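Long-range contacts in extracellular solute-binding protein family 1 (Kribbella flavida, PDB 5IXP), which probably captures a solute outside the cell and delivers it to an ABC transporter for uptake: residues Y120-F125 and K256-D261; S166-W171 and V362-L367. One frame throughout, in Å; residues are numbered along the deposited sequence.

Contact 1. Residues Y120-F125 and K256-D261; sequences YRRDLF and KWDVAD
Asp258 OD2 is gripped twice, by Arg122 NH1 in a 2.9 Å salt bridge and by Asn331 ND2; OD1 is held equally, by Val259 N on its anti lone pair and by Arg134 NH1, and Tyr120 OH is bound to Thr132 O. Two flanking arginines would probably keep this buried acid ionised. Asp258 CB lies over one face of the Tyr120 ring, 3.5 Å from Tyr120 CZ, and the ring and carboxylate planes are only 13° apart. Between these residues the backbones form an antiparallel hydrogen-bonded pair, with Tyr120 N to Asp258 O and Asp258 N to Tyr120 O both 3.0 Å. Next comes the non-hydrogen-bonded pair Arg121-Trp257, on the other face of the sheet, where Arg121 CD sits over the indole, 3.8 Å from the centroid of the Trp257 five-membered ring, a CH-pi contact. Bends at chi2 and chi3 turn the Arg121 guanidinium back to Asp123, which it grips side-on: NE to OD1 and NH2 to OD2, both on syn lone pairs and nearly in the guanidinium plane. The extended Lys256 chain runs alongside Arg121 and crosses Asp123 obliquely, its CD 3.4 Å from Asp123 OD2, and its NZ is hydrogen-bonded to Phe252 O and makes a cation-pi contact with that residue. At the strand-to-helix turn Arg122 N donates to Lys256 O over 2.8 Å, a bent bond of 134°. Strand 257-260 borders the end of strand 108-121, whose other side meets strand 232-238 through Arg121 and Ala233, while helix 134-138 packs against Tyr120 and Ala260.

Contact 2. Residues S166-W171 and V362-L367; sequences SAVLTW and VFTEAL
Helices 167-171 and 362-367 run roughly antiparallel, their N-to-C directions 143° apart and their axes 9.4 Å apart at closest approach. The backbones come nearest at Val168 and Thr364, with CA atoms 5.8 Å apart, and no hydrogen bond joins the segments. Ser166 is the N-cap of the first helix, its OG accepting from Leu169 N. Leu367 carries much of the packing: with CG anti to the backbone N (chi1 -176°), it sends CD2 between Ala167 and Trp171, 3.5 Å from Trp171 CB and 3.6 Å from Ala167 O, while its CG rests against the Ala167 methyl. The two methyls of Val168 both meet Thr364, CG2 lying 3.4 Å from Thr364 O and CG1 against Thr364 CB. Trp171, its CG also anti to the backbone N, extends across the interface. Thr364 CG2 touches the pyrrole part of the indole, 3.6 Å from Trp171 CD1, and Phe363 CB lies 3.9 Å from Trp171 CZ2 at the benzo end. The Phe363 ring is nearly parallel to the indole, at 14°, but slid so far that the two barely overlap. Trp171 NE1 is satisfied by Asn360 OD1, one turn before Thr364. An alanine in place of Trp171 would probably loosen the helix pair, since the indole's contacts with Phe363 and Thr364 and its bond to Asn360 would go, leaving only the CB contact with Leu367 CD2. Helix 195-209 packs against Ala167, Trp171 and Leu367, and helix 377-392 covers Phe363 and Ala366.

Both contacts are largely buried, but they share no helix or strand. Their centres are 24 Å apart and their nearest atoms about 11 Å apart, and their segments alternate along the chain, so each closes a long excursion that overlaps the other's. Contact 1 is strand pairing where strand 108-121 gives way to helix 122-127, with backbone hydrogen bonds and charged side chains drawn into networks with neighbouring loops and helices. Contact 2 joins two helices by apolar side chains, and hydrogen bonds between the two helices lie just beyond the paired segments, at Asn360 and Asp371. Contact 1 also buries more surface, 523 against 341 Å², and lies farther from the chain centre.

Contact 1. Residues Y120-F125 and K256-D261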
loop_
_atom_site.group_PDB
_atom_site.type_symbol
_atom_site.label_atom_id
_atom_site.label_comp_id
_atom_site.label_asym_id
_atom_site.label_seq_id
_atom_site.Cartn_x
_atom_site.Cartn_y
_atom_site.Cartn_z
ATOM N N TYR A 120 2.096 13.844 -11.006
ATOM C CA TYR A 120 1.811 14.200 -12.395
ATOM C C TYR A 120 2.980 14.927 -13.045
ATOM O O TYR A 120 3.806 15.561 -12.381
ATOM C CB TYR A 120 0.537 15.056 -12.516
ATOM C CG TYR A 120 0.622 16.402 -11.822
ATOM C CD1 TYR A 120 0.397 16.517 -10.451
ATOM C CD2 TYR A 120 0.915 17.562 -12.540
ATOM C CE1 TYR A 120 0.474 17.746 -9.811
ATOM C CE2 TYR A 120 0.993 18.800 -11.911
ATOM C CZ TYR A 120 0.773 18.884 -10.542
ATOM O OH TYR A 120 0.850 20.100 -9.900
ATOM N N ARG A 121 3.013 14.833 -14.372
ATOM C CA ARG A 121 4.041 15.463 -15.195
ATOM C C ARG A 121 3.594 16.884 -15.518
ATOM O O ARG A 121 2.764 17.100 -16.408
ATOM C CB ARG A 121 4.277 14.640 -16.454
ATOM C CG ARG A 121 5.074 13.349 -16.207
ATOM C CD ARG A 121 6.582 13.643 -16.154
ATOM N NE ARG A 121 7.045 14.235 -17.408
ATOM C CZ ARG A 121 7.462 13.536 -18.462
ATOM N NH1 ARG A 121 7.495 12.204 -18.422
ATOM N NH2 ARG A 121 7.857 14.170 -19.556
ATOM N N ARG A 122 4.162 17.868 -14.817
ATOM C CA ARG A 122 3.729 19.248 -15.033
ATOM C C ARG A 122 4.125 19.773 -16.410
ATOM O O ARG A 122 3.449 20.662 -16.940
ATOM C CB ARG A 122 4.268 20.163 -13.932
ATOM C CG ARG A 122 5.734 19.996 -13.593
ATOM C CD ARG A 122 6.077 20.785 -12.326
ATOM N NE ARG A 122 5.872 22.220 -12.514
ATOM C CZ ARG A 122 4.879 22.933 -11.981
ATOM N NH1 ARG A 122 3.971 22.366 -11.185
ATOM N NH2 ARG A 122 4.809 24.239 -12.242
ATOM N N ASP A 123 5.199 19.244 -17.008
ATOM C CA ASP A 123 5.554 19.661 -18.363
ATOM C C ASP A 123 4.537 19.157 -19.377
ATOM O O ASP A 123 4.113 19.906 -20.267
ATOM C CB ASP A 123 6.960 19.171 -18.722
ATOM C CG ASP A 123 7.088 17.660 -18.674
ATOM O OD1 ASP A 123 6.486 17.042 -17.777
ATOM O OD2 ASP A 123 7.797 17.087 -19.535
ATOM N N LEU A 124 4.118 17.898 -19.249
ATOM C CA LEU A 124 3.097 17.368 -20.148
ATOM C C LEU A 124 1.752 18.040 -19.905
ATOM O O LEU A 124 1.021 18.333 -20.861
ATOM C CB LEU A 124 2.990 15.850 -19.992
ATOM C CG LEU A 124 4.275 15.065 -20.285
ATOM C CD1 LEU A 124 4.042 13.548 -20.159
ATOM C CD2 LEU A 124 4.863 15.431 -21.656
ATOM N N PHE A 125 1.411 18.308 -18.639
ATOM C CA PHE A 125 0.179 19.041 -18.354
ATOM C C PHE A 125 0.200 20.409 -19.026
ATOM O O PHE A 125 -0.777 20.817 -19.668
ATOM C CB PHE A 125 -0.021 19.196 -16.844
ATOM C CG PHE A 125 -0.733 18.033 -16.182
ATOM C CD1 PHE A 125 -0.500 16.725 -16.593
ATOM C CD2 PHE A 125 -1.617 18.257 -15.127
ATOM C CE1 PHE A 125 -1.131 15.653 -15.972
ATOM C CE2 PHE A 125 -2.261 17.196 -14.495
ATOM C CZ PHE A 125 -2.022 15.883 -14.922
ATOM N N LYS A 256 10.110 18.175 -13.936
ATOM C CA LYS A 256 8.944 17.697 -14.666
ATOM C C LYS A 256 7.849 17.100 -13.794
ATOM O O LYS A 256 6.730 16.927 -14.286
ATOM C CB LYS A 256 9.359 16.656 -15.712
ATOM C CG LYS A 256 10.201 17.231 -16.834
ATOM C CD LYS A 256 10.592 16.174 -17.851
ATOM C CE LYS A 256 11.464 16.774 -18.946
ATOM N NZ LYS A 256 12.093 15.703 -19.767
ATOM N N TRP A 257 8.125 16.785 -12.526
ATOM C CA TRP A 257 7.158 16.100 -11.678
ATOM C C TRP A 257 6.655 16.998 -10.552
ATOM O O TRP A 257 7.374 17.868 -10.047
ATOM C CB TRP A 257 7.756 14.823 -11.071
ATOM C CG TRP A 257 7.797 13.636 -11.993
ATOM C CD1 TRP A 257 8.876 13.175 -12.696
ATOM C CD2 TRP A 257 6.713 12.746 -12.289
ATOM N NE1 TRP A 257 8.524 12.050 -13.419
ATOM C CE2 TRP A 257 7.205 11.768 -13.182
ATOM C CE3 TRP A 257 5.370 12.682 -11.887
ATOM C CZ2 TRP A 257 6.403 10.743 -13.681
ATOM C CZ3 TRP A 257 4.579 11.670 -12.382
ATOM C CH2 TRP A 257 5.098 10.708 -13.270
ATOM N N ASP A 258 5.397 16.779 -10.174
ATOM C CA ASP A 258 4.790 17.423 -9.019
ATOM C C ASP A 258 3.832 16.422 -8.389
ATOM O O ASP A 258 3.597 15.333 -8.924
ATOM C CB ASP A 258 4.063 18.720 -9.402
ATOM C CG ASP A 258 4.108 19.777 -8.296
ATOM O OD1 ASP A 258 4.123 19.409 -7.091
ATOM O OD2 ASP A 258 4.136 20.981 -8.641
ATOM N N VAL A 259 3.272 16.785 -7.245
ATOM C CA VAL A 259 2.288 15.925 -6.608
ATOM C C VAL A 259 1.144 16.789 -6.108
ATOM O O VAL A 259 1.356 17.866 -5.542
ATOM C CB VAL A 259 2.907 15.074 -5.477
ATOM C CG1 VAL A 259 3.544 15.948 -4.436
ATOM C CG2 VAL A 259 1.858 14.167 -4.858
ATOM N N ALA A 260 -0.072 16.321 -6.364
ATOM C CA ALA A 260 -1.304 17.015 -6.027
ATOM C C ALA A 260 -1.930 16.389 -4.785
ATOM O O ALA A 260 -1.965 15.164 -4.646
ATOM C CB ALA A 260 -2.291 16.969 -7.197
ATOM N N ASP A 261 -2.431 17.241 -3.887
ATOM C CA ASP A 261 -3.001 16.803 -2.615
ATOM C C ASP A 261 -4.447 16.362 -2.840
ATOM O O ASP A 261 -5.408 17.049 -2.485
ATOM C CB ASP A 261 -2.914 17.933 -1.596
ATOM C CG ASP A 261 -3.354 17.514 -0.196
ATOM O OD1 ASP A 261 -3.749 16.347 0.016
ATOM O OD2 ASP A 261 -3.314 18.373 0.702
#

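Contact 2. Residues S166-W171 and V362-L367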
loop_
_atom_site.group_PDB
_atom_site.type_symbol
_atom_site.label_atom_id
_atom_site.label_comp_id
_atom_site.label_asym_id
_atom_site.label_seq_id
_atom_site.Cartn_x
_atom_site.Cartn_y
_atom_site.Cartn_z
ATOM N N SER A 166 -0.483 1.857 -16.232
ATOM C CA SER A 166 -1.102 0.576 -16.576
ATOM C C SER A 166 -2.525 0.498 -16.042
ATOM O O SER A 166 -2.873 1.138 -15.043
ATOM C CB SER A 166 -0.292 -0.632 -16.053
ATOM O OG SER A 166 -0.352 -0.772 -14.633
ATOM N N ALA A 167 -3.346 -0.302 -16.729
ATOM C CA ALA A 167 -4.697 -0.569 -16.248
ATOM C C ALA A 167 -4.672 -1.259 -14.890
ATOM O O ALA A 167 -5.512 -0.976 -14.028
ATOM C CB ALA A 167 -5.459 -1.422 -17.268
ATOM N N VAL A 168 -3.719 -2.170 -14.680
ATOM C CA VAL A 168 -3.701 -2.954 -13.444
ATOM C C VAL A 168 -3.485 -2.052 -12.232
ATOM O O VAL A 168 -4.187 -2.173 -11.222
ATOM C CB VAL A 168 -2.642 -4.070 -13.520
ATOM C CG1 VAL A 168 -2.363 -4.651 -12.130
ATOM C CG2 VAL A 168 -3.121 -5.180 -14.443
ATOM N N LEU A 169 -2.518 -1.131 -12.303
ATOM C CA LEU A 169 -2.309 -0.273 -11.131
ATOM C C LEU A 169 -3.503 0.648 -10.892
ATOM O O LEU A 169 -3.827 0.949 -9.736
ATOM C CB LEU A 169 -1.017 0.538 -11.252
ATOM C CG LEU A 169 0.295 -0.235 -11.041
ATOM C CD1 LEU A 169 1.473 0.717 -10.828
ATOM C CD2 LEU A 169 0.187 -1.213 -9.878
ATOM N N THR A 170 -4.182 1.087 -11.956
ATOM C CA THR A 170 -5.409 1.854 -11.767
ATOM C C THR A 170 -6.482 1.001 -11.099
ATOM O O THR A 170 -7.225 1.481 -10.229
ATOM C CB THR A 170 -5.906 2.398 -13.111
ATOM O OG1 THR A 170 -4.847 3.108 -13.769
ATOM C CG2 THR A 170 -7.100 3.334 -12.911
ATOM N N TRP A 171 -6.567 -0.270 -11.490
ATOM C CA TRP A 171 -7.477 -1.215 -10.846
ATOM C C TRP A 171 -7.173 -1.362 -9.365
ATOM O O TRP A 171 -8.087 -1.356 -8.530
ATOM C CB TRP A 171 -7.377 -2.572 -11.545
ATOM C CG TRP A 171 -7.973 -3.756 -10.794
ATOM C CD1 TRP A 171 -7.340 -4.565 -9.883
ATOM C CD2 TRP A 171 -9.299 -4.273 -10.933
ATOM N NE1 TRP A 171 -8.202 -5.547 -9.440
ATOM C CE2 TRP A 171 -9.409 -5.392 -10.071
ATOM C CE3 TRP A 171 -10.410 -3.892 -11.691
ATOM C CZ2 TRP A 171 -10.590 -6.132 -9.951
ATOM C CZ3 TRP A 171 -11.584 -4.633 -11.574
ATOM C CH2 TRP A 171 -11.663 -5.738 -10.709
ATOM N N VAL A 362 -6.085 -13.304 -10.342
ATOM C CA VAL A 362 -6.734 -13.721 -11.583
ATOM C C VAL A 362 -7.406 -12.525 -12.252
ATOM O O VAL A 362 -7.401 -12.411 -13.484
ATOM C CB VAL A 362 -7.708 -14.901 -11.366
ATOM C CG1 VAL A 362 -7.160 -15.897 -10.353
ATOM C CG2 VAL A 362 -9.108 -14.445 -11.008
ATOM N N PHE A 363 -7.951 -11.589 -11.461
ATOM C CA PHE A 363 -8.561 -10.404 -12.058
ATOM C C PHE A 363 -7.512 -9.497 -12.686
ATOM O O PHE A 363 -7.728 -8.956 -13.779
ATOM C CB PHE A 363 -9.386 -9.634 -11.024
ATOM C CG PHE A 363 -10.751 -10.211 -10.789
ATOM C CD1 PHE A 363 -11.808 -9.890 -11.631
ATOM C CD2 PHE A 363 -10.978 -11.086 -9.735
ATOM C CE1 PHE A 363 -13.069 -10.419 -11.426
ATOM C CE2 PHE A 363 -12.237 -11.622 -9.520
ATOM C CZ PHE A 363 -13.287 -11.286 -10.369
ATOM N N THR A 364 -6.368 -9.314 -12.023
ATOM C CA THR A 364 -5.370 -8.416 -12.590
ATOM C C THR A 364 -4.682 -9.042 -13.795
ATOM O O THR A 364 -4.333 -8.328 -14.744
ATOM C CB THR A 364 -4.334 -7.996 -11.537
ATOM O OG1 THR A 364 -3.678 -9.147 -10.990
ATOM C CG2 THR A 364 -5.001 -7.203 -10.415
ATOM N N GLU A 365 -4.489 -10.367 -13.789
ATOM C CA GLU A 365 -3.967 -11.025 -14.984
ATOM C C GLU A 365 -4.916 -10.821 -16.153
ATOM O O GLU A 365 -4.482 -10.505 -17.269
ATOM C CB GLU A 365 -3.741 -12.523 -14.729
ATOM C CG GLU A 365 -2.531 -12.811 -13.836
ATOM C CD GLU A 365 -2.383 -14.276 -13.460
ATOM O OE1 GLU A 365 -3.233 -15.096 -13.865
ATOM O OE2 GLU A 365 -1.410 -14.607 -12.748
ATOM N N ALA A 366 -6.220 -10.966 -15.906
ATOM C CA ALA A 366 -7.198 -10.768 -16.968
ATOM C C ALA A 366 -7.184 -9.328 -17.462
ATOM O O ALA A 366 -7.219 -9.077 -18.673
ATOM C CB ALA A 366 -8.591 -11.164 -16.476
ATOM N N LEU A 367 -7.130 -8.364 -16.541
ATOM C CA LEU A 367 -7.129 -6.970 -16.962
ATOM C C LEU A 367 -5.867 -6.637 -17.756
ATOM O O LEU A 367 -5.926 -5.881 -18.731
ATOM C CB LEU A 367 -7.282 -6.054 -15.748
ATOM C CG LEU A 367 -7.389 -4.562 -16.065
ATOM C CD1 LEU A 367 -8.514 -4.293 -17.060
ATOM C CD2 LEU A 367 -7.604 -3.779 -14.771
#